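ArtJ (Geobacillus stearothermophilus, PDB 2PVU) binds arginine, lysine and histidine as the solute-binding protein of an ABC transport system, Art(MP)2, to which it presumably delivers these basic amino acids. Local coordinates at residues Y118-Q129 with F221-K232; D144-V152 with G188-D196. All blocks are in the same frame, centred on the assembly; numbering follows the deposited sequence. Where two conformers were deposited one is given.

Contact 1: Y118-Q129 with F221-K232; sequences YDFSDPYFEATQ and FASEYYGMIFPK. With SO4 (sulfate ion), chain C.
Tyr124 and Tyr226 meet at the middle of an antiparallel pairing broken by a loop around Ser121 to Tyr124, consistent with the pair of strands that cross between the lobes in family 3 solute-binding proteins. This buried part is the tight one. Tyr226 CB sits over one face of the Tyr124 ring, 3.9 Å from its centroid, while the ring of Tyr226 lies nearly parallel to that of Phe125 (planes at 13°) but slid so far along that the two barely overlap. Ala127 CB approaches Tyr226 OH, a hydroxyl hydrogen-bonded to Asp196. Toward the far end Ile229 reaches with CG1 over a face of Phe120 and with CD1 to Tyr118 CG, 3.7 Å away. Ser121 OG, held between its own backbone N and carbonyl carbon (chi1 74°), accepts Met228 N at 2.9 Å and gives its proton to Asp122 O.

Around Glu126 and Tyr225, both partly exposed, and exposed Ser223, the contact is looser. In the conformer given, the extended Glu126 chain lays CG on the Tyr225 ring, and its OE2 takes a weak bond from Ser223 OG at 3.4 Å.

At the end of the pairing Lys232, bent twice, brings NZ to Asp119 OD1 at 3.1 Å, a salt bridge, and to Tyr118 O; Lys115 O is a third partner, and Asp119 OD2 accepts Asn233 N. A methionine in its place would probably leave Asp119 OD1 without its counter-charge and Tyr118 O without this donor. Near the pocket, Gln129 NE2 binds the syn side of Glu224 OE2 at 3.1 Å and also Asp196, while Glu224 OE1 is hydrogen-bonded to Thr109 and Thr157. The chemistry therefore implies a polar network, tied into the strand pairing, that probably positions Asp196 for the ligand.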
loop_
_atom_site.group_PDB
_atom_site.type_symbol
_atom_site.label_atom_id
_atom_site.label_comp_id
_atom_site.label_asym_id
_atom_site.label_seq_id
_atom_site.Cartn_x
_atom_site.Cartn_y
_atom_site.Cartn_z
ATOM N N TYR A 118 -9.083 13.939 -0.235
ATOM C CA TYR A 118 -7.631 14.107 -0.430
ATOM C C TYR A 118 -7.329 14.296 -1.908
ATOM O O TYR A 118 -8.199 14.059 -2.759
ATOM C CB TYR A 118 -6.853 12.872 0.063
ATOM C CG TYR A 118 -7.273 12.431 1.440
ATOM C CD1 TYR A 118 -6.803 13.088 2.590
ATOM C CD2 TYR A 118 -8.138 11.356 1.595
ATOM C CE1 TYR A 118 -7.204 12.672 3.881
ATOM C CE2 TYR A 118 -8.548 10.936 2.878
ATOM C CZ TYR A 118 -8.084 11.597 4.001
ATOM O OH TYR A 118 -8.509 11.144 5.241
ATOM N N ASP A 119 -6.118 14.751 -2.211
ATOM C CA ASP A 119 -5.614 14.781 -3.592
ATOM C C ASP A 119 -4.574 13.690 -3.742
ATOM O O ASP A 119 -3.907 13.332 -2.756
ATOM C CB ASP A 119 -4.964 16.134 -3.885
ATOM C CG ASP A 119 -5.971 17.218 -4.164
ATOM O OD1 ASP A 119 -7.158 16.934 -4.436
ATOM O OD2 ASP A 119 -5.556 18.380 -4.116
ATOM N N PHE A 120 -4.425 13.161 -4.957
ATOM C CA PHE A 120 -3.401 12.144 -5.258
ATOM C C PHE A 120 -2.474 12.588 -6.355
ATOM O O PHE A 120 -2.890 13.353 -7.264
ATOM C CB PHE A 120 -4.057 10.826 -5.721
ATOM C CG PHE A 120 -4.776 10.064 -4.604
ATOM C CD1 PHE A 120 -4.069 9.194 -3.800
ATOM C CD2 PHE A 120 -6.117 10.257 -4.351
ATOM C CE1 PHE A 120 -4.690 8.455 -2.762
ATOM C CE2 PHE A 120 -6.756 9.524 -3.304
ATOM C CZ PHE A 120 -6.047 8.654 -2.514
ATOM N N SER A 121 -1.233 12.086 -6.298
ATOM C CA SER A 121 -0.317 12.177 -7.426
ATOM C C SER A 121 -0.843 11.313 -8.595
ATOM O O SER A 121 -1.799 10.510 -8.413
ATOM C CB SER A 121 1.088 11.678 -7.001
ATOM O OG SER A 121 1.125 10.249 -6.874
ATOM N N ASP A 122 -0.229 11.470 -9.775
ATOM C CA ASP A 122 -0.374 10.482 -10.847
ATOM C C ASP A 122 0.007 9.092 -10.320
ATOM O O ASP A 122 0.805 8.979 -9.386
ATOM C CB ASP A 122 0.514 10.842 -12.042
ATOM C CG ASP A 122 0.140 12.172 -12.652
ATOM O OD1 ASP A 122 -1.071 12.433 -12.821
ATOM O OD2 ASP A 122 1.057 12.945 -12.995
ATOM N N PRO A 123 -0.544 8.035 -10.919
ATOM C CA PRO A 123 -0.235 6.703 -10.339
ATOM C C PRO A 123 1.217 6.319 -10.473
ATOM O O PRO A 123 1.879 6.694 -11.442
ATOM C CB PRO A 123 -1.093 5.738 -11.150
ATOM C CG PRO A 123 -1.755 6.492 -12.222
ATOM C CD PRO A 123 -1.492 7.973 -12.054
ATOM N N TYR A 124 1.721 5.567 -9.515
ATOM C CA TYR A 124 3.100 5.094 -9.617
ATOM C C TYR A 124 3.232 3.586 -9.510
ATOM O O TYR A 124 4.347 3.067 -9.495
ATOM C CB TYR A 124 3.994 5.796 -8.551
ATOM C CG TYR A 124 3.744 5.348 -7.096
ATOM C CD1 TYR A 124 4.269 4.147 -6.598
ATOM C CD2 TYR A 124 2.969 6.131 -6.242
ATOM C CE1 TYR A 124 4.029 3.714 -5.244
ATOM C CE2 TYR A 124 2.699 5.716 -4.900
ATOM C CZ TYR A 124 3.226 4.540 -4.410
ATOM O OH TYR A 124 2.969 4.168 -3.101
ATOM N N PHE A 125 2.132 2.855 -9.389
ATOM C CA PHE A 125 2.217 1.367 -9.249
ATOM C C PHE A 125 0.845 0.817 -9.573
ATOM O O PHE A 125 -0.145 1.501 -9.346
ATOM C CB PHE A 125 2.559 1.022 -7.780
ATOM C CG PHE A 125 3.306 -0.273 -7.626
ATOM C CD1 PHE A 125 4.693 -0.295 -7.777
ATOM C CD2 PHE A 125 2.629 -1.458 -7.343
ATOM C CE1 PHE A 125 5.410 -1.522 -7.638
ATOM C CE2 PHE A 125 3.335 -2.683 -7.190
ATOM C CZ PHE A 125 4.737 -2.691 -7.351
ATOM N N GLU A 126 0.779 -0.413 -10.106
ATOM C CA GLU A 126 -0.522 -1.072 -10.284
ATOM C C GLU A 126 -0.531 -2.344 -9.460
ATOM O O GLU A 126 0.486 -3.080 -9.384
ATOM C CB GLU A 126 -0.867 -1.383 -11.751
ATOM C CG GLU A 126 -2.345 -1.857 -11.923
ATOM C CD GLU A 126 -2.725 -2.274 -13.358
ATOM O OE1 GLU A 126 -1.861 -2.247 -14.245
ATOM O OE2 GLU A 126 -3.910 -2.619 -13.588
ATOM N N ALA A 127 -1.669 -2.589 -8.833
ATOM C CA ALA A 127 -1.807 -3.705 -7.888
ATOM C C ALA A 127 -3.214 -4.302 -7.943
ATOM O O ALA A 127 -4.082 -3.798 -8.646
ATOM C CB ALA A 127 -1.507 -3.175 -6.452
ATOM N N THR A 128 -3.430 -5.373 -7.158
ATOM C CA THR A 128 -4.762 -5.904 -7.009
ATOM C C THR A 128 -4.814 -6.573 -5.627
ATOM O O THR A 128 -3.787 -6.948 -5.084
ATOM C CB THR A 128 -5.102 -6.946 -8.123
ATOM O OG1 THR A 128 -6.429 -7.433 -7.921
ATOM C CG2 THR A 128 -4.127 -8.123 -8.100
ATOM N N GLN A 129 -6.009 -6.695 -5.087
ATOM C CA GLN A 129 -6.186 -7.500 -3.881
ATOM C C GLN A 129 -6.032 -8.975 -4.283
ATOM O O GLN A 129 -6.360 -9.367 -5.412
ATOM C CB GLN A 129 -7.576 -7.296 -3.269
ATOM C CG GLN A 129 -7.831 -5.933 -2.730
ATOM C CD GLN A 129 -6.709 -5.464 -1.800
ATOM O OE1 GLN A 129 -6.556 -5.939 -0.657
ATOM N NE2 GLN A 129 -5.923 -4.547 -2.291
ATOM N N PHE A 221 -11.707 -9.232 -8.068
ATOM C CA PHE A 221 -10.916 -8.115 -7.560
ATOM C C PHE A 221 -10.480 -7.210 -8.715
ATOM O O PHE A 221 -9.953 -7.698 -9.724
ATOM C CB PHE A 221 -9.681 -8.625 -6.805
ATOM C CG PHE A 221 -10.010 -9.446 -5.579
ATOM C CD1 PHE A 221 -10.813 -8.915 -4.563
ATOM C CD2 PHE A 221 -9.507 -10.732 -5.433
ATOM C CE1 PHE A 221 -11.101 -9.672 -3.395
ATOM C CE2 PHE A 221 -9.768 -11.481 -4.292
ATOM C CZ PHE A 221 -10.556 -10.945 -3.259
ATOM N N ALA A 222 -10.673 -5.906 -8.510
ATOM C CA ALA A 222 -10.399 -4.846 -9.486
ATOM C C ALA A 222 -8.903 -4.483 -9.559
ATOM O O ALA A 222 -8.177 -4.699 -8.629
ATOM C CB ALA A 222 -11.180 -3.605 -9.087
ATOM N N SER A 223 -8.489 -3.912 -10.685
ATOM C CA SER A 223 -7.184 -3.265 -10.822
ATOM C C SER A 223 -7.144 -2.059 -9.916
ATOM O O SER A 223 -8.148 -1.345 -9.774
ATOM C CB SER A 223 -6.990 -2.840 -12.279
ATOM O OG SER A 223 -6.961 -4.038 -13.029
ATOM N N GLU A 224 -5.994 -1.837 -9.291
ATOM C CA GLU A 224 -5.824 -0.701 -8.363
ATOM C C GLU A 224 -4.546 0.012 -8.725
ATOM O O GLU A 224 -3.577 -0.653 -9.130
ATOM C CB GLU A 224 -5.696 -1.220 -6.902
ATOM C CG GLU A 224 -7.033 -1.765 -6.378
ATOM C CD GLU A 224 -7.000 -2.201 -4.912
ATOM O OE1 GLU A 224 -6.402 -1.532 -4.033
ATOM O OE2 GLU A 224 -7.584 -3.268 -4.642
ATOM N N TYR A 225 -4.510 1.347 -8.547
ATOM C CA TYR A 225 -3.263 2.094 -8.820
ATOM C C TYR A 225 -2.858 2.836 -7.576
ATOM O O TYR A 225 -3.717 3.474 -7.002
ATOM C CB TYR A 225 -3.520 3.086 -9.960
ATOM C CG TYR A 225 -3.815 2.342 -11.248
ATOM C CD1 TYR A 225 -2.783 2.016 -12.112
ATOM C CD2 TYR A 225 -5.123 1.931 -11.562
ATOM C CE1 TYR A 225 -3.038 1.319 -13.314
ATOM C CE2 TYR A 225 -5.398 1.229 -12.744
ATOM C CZ TYR A 225 -4.334 0.922 -13.606
ATOM O OH TYR A 225 -4.573 0.255 -14.783
ATOM N N TYR A 226 -1.572 2.788 -7.169
ATOM C CA TYR A 226 -1.158 3.535 -5.983
ATOM C C TYR A 226 -0.804 4.972 -6.370
ATOM O O TYR A 226 -0.311 5.197 -7.489
ATOM C CB TYR A 226 0.110 2.949 -5.365
ATOM C CG TYR A 226 -0.028 1.564 -4.848
ATOM C CD1 TYR A 226 -1.291 0.992 -4.593
ATOM C CD2 TYR A 226 1.113 0.848 -4.537
ATOM C CE1 TYR A 226 -1.383 -0.325 -4.088
ATOM C CE2 TYR A 226 1.039 -0.438 -3.994
ATOM C CZ TYR A 226 -0.179 -1.023 -3.817
ATOM O OH TYR A 226 -0.173 -2.307 -3.301
ATOM N N GLY A 227 -1.124 5.915 -5.484
ATOM C CA GLY A 227 -0.707 7.327 -5.645
ATOM C C GLY A 227 -0.102 7.808 -4.327
ATOM O O GLY A 227 -0.401 7.273 -3.251
ATOM N N MET A 228 0.794 8.805 -4.418
ATOM C CA MET A 228 1.181 9.574 -3.230
ATOM C C MET A 228 -0.056 10.406 -2.898
ATOM O O MET A 228 -0.855 10.666 -3.777
ATOM C CB MET A 228 2.411 10.420 -3.560
ATOM C CG MET A 228 3.687 9.545 -3.514
ATOM S SD MET A 228 5.059 10.335 -4.323
ATOM C CE MET A 228 4.789 9.952 -6.041
ATOM N N ILE A 229 -0.255 10.761 -1.634
ATOM C CA ILE A 229 -1.502 11.418 -1.211
ATOM C C ILE A 229 -1.200 12.735 -0.489
ATOM O O ILE A 229 -0.127 12.905 0.086
ATOM C CB ILE A 229 -2.302 10.469 -0.308
ATOM C CG1 ILE A 229 -3.713 11.006 -0.031
ATOM C CG2 ILE A 229 -1.564 10.260 1.045
ATOM C CD1 ILE A 229 -4.596 10.011 0.693
ATOM N N PHE A 230 -2.128 13.687 -0.577
ATOM C CA PHE A 230 -1.908 15.059 -0.080
ATOM C C PHE A 230 -3.192 15.542 0.528
ATOM O O PHE A 230 -4.267 15.109 0.106
ATOM C CB PHE A 230 -1.585 16.023 -1.247
ATOM C CG PHE A 230 -0.382 15.611 -2.067
ATOM C CD1 PHE A 230 0.911 15.922 -1.637
ATOM C CD2 PHE A 230 -0.554 14.889 -3.217
ATOM C CE1 PHE A 230 2.065 15.520 -2.396
ATOM C CE2 PHE A 230 0.572 14.473 -3.989
ATOM C CZ PHE A 230 1.864 14.769 -3.569
ATOM N N PRO A 231 -3.089 16.506 1.469
ATOM C CA PRO A 231 -4.310 17.192 1.844
ATOM C C PRO A 231 -4.883 17.859 0.598
ATOM O O PRO A 231 -4.152 18.243 -0.327
ATOM C CB PRO A 231 -3.842 18.277 2.819
ATOM C CG PRO A 231 -2.486 17.745 3.392
ATOM C CD PRO A 231 -1.893 16.991 2.189
ATOM N N LYS A 232 -6.197 17.988 0.592
ATOM C CA LYS A 232 -6.924 18.641 -0.473
ATOM C C LYS A 232 -6.348 20.030 -0.745
ATOM O O LYS A 232 -6.042 20.783 0.189
ATOM C CB LYS A 232 -8.396 18.689 -0.065
ATOM C CG LYS A 232 -9.373 19.164 -1.126
ATOM C CD LYS A 232 -9.344 18.287 -2.341
ATOM C CE LYS A 232 -10.102 16.997 -2.137
ATOM N NZ LYS A 232 -10.081 16.326 -3.461
HETATM S S SO4 C . 4.161 -2.110 -12.360
HETATM O O1 SO4 C . 5.258 -2.289 -11.421
HETATM O O2 SO4 C . 2.966 -2.607 -11.593
HETATM O O3 SO4 C . 4.501 -2.924 -13.559
HETATM O O4 SO4 C . 4.059 -0.660 -12.690
HETATM O O HOH W 1 1.180 5.514 -1.578
HETATM O O HOH W 2 -8.464 -5.170 -6.009
#

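Contact 2: D144-V152 with G188-D196; sequences DLKGKTIGV and GGVDAVITD. With LYS (lysine), chain E.
Thr149 OG1 stands between its own backbone N and carbonyl carbon (chi1 54°), and Asp191 CG lies anti to its carbonyl carbon (chi1 -62°), which turns hydroxyl and carboxylate toward each other where the strands begin. Asp191 OD2 is gripped by Thr149 N at 2.8 Å in an almost straight bond, reached on the anti side of the carboxylate and somewhat out of its plane. In return Asp191 N donates to Thr149 O at 2.9 Å, so the two residues hold each other by backbone and side chain alike. Thr149 OG1 is also joined to a water that donates to Gly189 O.

Beyond this, strands 150-152 and 192-196 run parallel, and Gly151 gives both backbone polar atoms to the same strand: its N donates to Ala192 O at 2.7 Å, and its O receives Ile194 N nearly end-on. Val190 lays its methyls against the bare Gly151 backbone, where a side chain would be tightly placed. On the Ile150 and Ala192 face, Leu145 forks: CD2 presses on Ala192 CB at 3.4 Å, closer than usual, and CD1 meets Ile194 CD1. Ile150 CG2 rests on Ile194 CG1, with Phe166 of helix 157-166 packed against both Leu145 and Ile150.

At the far end Asp196 OD2 accepts the alpha-amino nitrogen (N) of the bound lysine at 2.8 Å. The Thr149-Asp191 bonds and the apolar contacts after them probably help fix the course of a strand whose last carboxylate recognises the ligand's alpha-amino group.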
loop_
_atom_site.group_PDB
_atom_site.type_symbol
_atom_site.label_atom_id
_atom_site.label_comp_id
_atom_site.label_asym_id
_atom_site.label_seq_id
_atom_site.Cartn_x
_atom_site.Cartn_y
_atom_site.Cartn_z
ATOM N N ASP A 144 -15.500 -18.471 -2.411
ATOM C CA ASP A 144 -15.354 -19.569 -1.434
ATOM C C ASP A 144 -15.137 -19.073 0.001
ATOM O O ASP A 144 -15.091 -19.887 0.911
ATOM C CB ASP A 144 -14.195 -20.506 -1.794
ATOM C CG ASP A 144 -14.453 -21.302 -3.038
ATOM O OD1 ASP A 144 -15.642 -21.505 -3.393
ATOM O OD2 ASP A 144 -13.451 -21.760 -3.630
ATOM N N LEU A 145 -14.985 -17.754 0.185
ATOM C CA LEU A 145 -14.827 -17.159 1.505
ATOM C C LEU A 145 -16.172 -16.883 2.166
ATOM O O LEU A 145 -16.226 -16.385 3.298
ATOM C CB LEU A 145 -14.028 -15.848 1.430
ATOM C CG LEU A 145 -12.576 -15.892 0.938
ATOM C CD1 LEU A 145 -12.065 -14.470 0.803
ATOM C CD2 LEU A 145 -11.671 -16.703 1.853
ATOM N N LYS A 146 -17.257 -17.187 1.463
ATOM C CA LYS A 146 -18.579 -17.067 2.042
ATOM C C LYS A 146 -18.693 -17.866 3.351
ATOM O O LYS A 146 -18.382 -19.074 3.399
ATOM C CB LYS A 146 -19.607 -17.550 1.030
ATOM C CG LYS A 146 -21.016 -17.619 1.543
ATOM C CD LYS A 146 -21.783 -16.349 1.277
ATOM C CE LYS A 146 -23.274 -16.570 1.566
ATOM N NZ LYS A 146 -23.866 -15.321 2.172
ATOM N N GLY A 147 -19.133 -17.180 4.407
ATOM C CA GLY A 147 -19.301 -17.811 5.709
ATOM C C GLY A 147 -18.023 -17.977 6.517
ATOM O O GLY A 147 -18.072 -18.481 7.648
ATOM N N LYS A 148 -16.884 -17.592 5.939
ATOM C CA LYS A 148 -15.583 -17.731 6.599
ATOM C C LYS A 148 -15.130 -16.413 7.219
ATOM O O LYS A 148 -15.622 -15.348 6.864
ATOM C CB LYS A 148 -14.519 -18.202 5.603
ATOM C CG LYS A 148 -14.810 -19.582 4.977
ATOM C CD LYS A 148 -13.594 -20.070 4.158
ATOM C CE LYS A 148 -13.889 -21.365 3.374
ATOM N NZ LYS A 148 -13.960 -22.486 4.341
ATOM N N THR A 149 -14.163 -16.475 8.123
ATOM C CA THR A 149 -13.706 -15.249 8.778
ATOM C C THR A 149 -12.549 -14.693 7.979
ATOM O O THR A 149 -11.638 -15.438 7.613
ATOM C CB THR A 149 -13.271 -15.527 10.192
ATOM O OG1 THR A 149 -12.301 -16.575 10.151
ATOM C CG2 THR A 149 -14.455 -16.055 10.992
ATOM N N ILE A 150 -12.594 -13.388 7.691
ATOM C CA ILE A 150 -11.614 -12.759 6.813
ATOM C C ILE A 150 -10.882 -11.666 7.604
ATOM O O ILE A 150 -11.506 -10.804 8.189
ATOM C CB ILE A 150 -12.289 -12.120 5.554
ATOM C CG1 ILE A 150 -13.092 -13.174 4.776
ATOM C CG2 ILE A 150 -11.260 -11.527 4.598
ATOM C CD1 ILE A 150 -14.073 -12.559 3.821
ATOM N N GLY A 151 -9.557 -11.684 7.591
ATOM C CA GLY A 151 -8.824 -10.618 8.213
ATOM C C GLY A 151 -8.402 -9.576 7.179
ATOM O O GLY A 151 -7.986 -9.924 6.069
ATOM N N VAL A 152 -8.503 -8.298 7.558
ATOM C CA VAL A 152 -8.087 -7.189 6.691
ATOM C C VAL A 152 -7.472 -6.103 7.546
ATOM O O VAL A 152 -7.709 -6.039 8.766
ATOM C CB VAL A 152 -9.285 -6.553 5.932
ATOM C CG1 VAL A 152 -9.849 -7.524 4.874
ATOM C CG2 VAL A 152 -10.378 -6.081 6.927
ATOM N N GLY A 188 -4.700 -18.980 13.357
ATOM C CA GLY A 188 -6.029 -19.522 13.152
ATOM C C GLY A 188 -7.180 -18.628 13.586
ATOM O O GLY A 188 -8.339 -19.063 13.602
ATOM N N GLY A 189 -6.889 -17.391 13.954
ATOM C CA GLY A 189 -7.956 -16.454 14.293
ATOM C C GLY A 189 -8.833 -16.093 13.091
ATOM O O GLY A 189 -10.022 -15.788 13.240
ATOM N N VAL A 190 -8.241 -16.100 11.902
ATOM C CA VAL A 190 -9.022 -15.916 10.666
ATOM C C VAL A 190 -8.684 -17.038 9.686
ATOM O O VAL A 190 -7.615 -17.676 9.794
ATOM C CB VAL A 190 -8.839 -14.500 9.989
ATOM C CG1 VAL A 190 -9.191 -13.386 10.990
ATOM C CG2 VAL A 190 -7.417 -14.332 9.440
ATOM N N ASP A 191 -9.589 -17.234 8.740
ATOM C CA ASP A 191 -9.503 -18.288 7.697
ATOM C C ASP A 191 -8.747 -17.802 6.447
ATOM O O ASP A 191 -8.242 -18.612 5.661
ATOM C CB ASP A 191 -10.902 -18.710 7.262
ATOM C CG ASP A 191 -11.714 -19.310 8.384
ATOM O OD1 ASP A 191 -11.148 -20.109 9.151
ATOM O OD2 ASP A 191 -12.917 -18.994 8.490
ATOM N N ALA A 192 -8.663 -16.488 6.271
ATOM C CA ALA A 192 -8.080 -15.895 5.075
ATOM C C ALA A 192 -7.832 -14.429 5.367
ATOM O O ALA A 192 -8.512 -13.827 6.226
ATOM C CB ALA A 192 -9.065 -16.011 3.901
ATOM N N VAL A 193 -6.879 -13.858 4.624
ATOM C CA VAL A 193 -6.592 -12.409 4.659
ATOM C C VAL A 193 -6.728 -11.870 3.233
ATOM O O VAL A 193 -6.317 -12.549 2.237
ATOM C CB VAL A 193 -5.172 -12.147 5.249
ATOM C CG1 VAL A 193 -4.680 -10.659 4.950
ATOM C CG2 VAL A 193 -5.193 -12.397 6.771
ATOM N N ILE A 194 -7.343 -10.697 3.089
ATOM C CA ILE A 194 -7.354 -10.056 1.764
ATOM C C ILE A 194 -6.417 -8.864 1.882
ATOM O O ILE A 194 -6.601 -7.984 2.745
ATOM C CB ILE A 194 -8.756 -9.639 1.304
ATOM C CG1 ILE A 194 -9.652 -10.892 1.160
ATOM C CG2 ILE A 194 -8.688 -8.878 -0.050
ATOM C CD1 ILE A 194 -11.135 -10.567 0.869
ATOM N N THR A 195 -5.397 -8.870 1.040
ATOM C CA THR A 195 -4.410 -7.776 1.009
ATOM C C THR A 195 -3.822 -7.611 -0.390
ATOM O O THR A 195 -4.209 -8.315 -1.301
ATOM C CB THR A 195 -3.306 -7.955 2.084
ATOM O OG1 THR A 195 -2.571 -6.718 2.226
ATOM C CG2 THR A 195 -2.370 -9.122 1.736
ATOM N N ASP A 196 -2.833 -6.719 -0.520
ATOM C CA ASP A 196 -2.307 -6.347 -1.843
ATOM C C ASP A 196 -1.385 -7.421 -2.368
ATOM O O ASP A 196 -0.639 -8.036 -1.590
ATOM C CB ASP A 196 -1.565 -5.002 -1.749
ATOM C CG ASP A 196 -2.494 -3.819 -1.471
ATOM O OD1 ASP A 196 -3.479 -3.999 -0.749
ATOM O OD2 ASP A 196 -2.237 -2.684 -1.940
HETATM N N LYS E . -3.672 -0.407 -1.243
HETATM C CA LYS E . -4.684 -0.699 -0.174
HETATM C C LYS E . -5.406 0.599 0.210
HETATM O O LYS E . -6.364 0.573 0.968
HETATM C CB LYS E . -3.999 -1.276 1.060
HETATM C CG LYS E . -2.932 -0.312 1.633
HETATM C CD LYS E . -2.607 -0.642 3.106
HETATM C CE LYS E . -1.245 -0.068 3.466
HETATM N NZ LYS E . -0.967 -0.204 4.995
HETATM O OXT LYS E . -5.019 1.707 -0.225
HETATM O O HOH W 3 -11.693 -18.344 12.389
#

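In the fold
Contacts 1 and 2 have their centres about 24 Å apart yet belong to one mixed sheet, in which strand 125-134 lies antiparallel to both 224-231 and 192-196. Along the chain both segments of contact 2, 144-152 and 188-196, come between the two halves of contact 1. Contact 1 lies near the middle of the molecule, about 9 Å from its centre, consistent with the hinge strands joining the two lobes in this family; contact 2 lies farther out, in one lobe. They meet at the lysine pocket, where Asp196 accepts from Tyr226 OH and Gln129 NE2, so the interlobe strands and the lobe's parallel core shape one binding site.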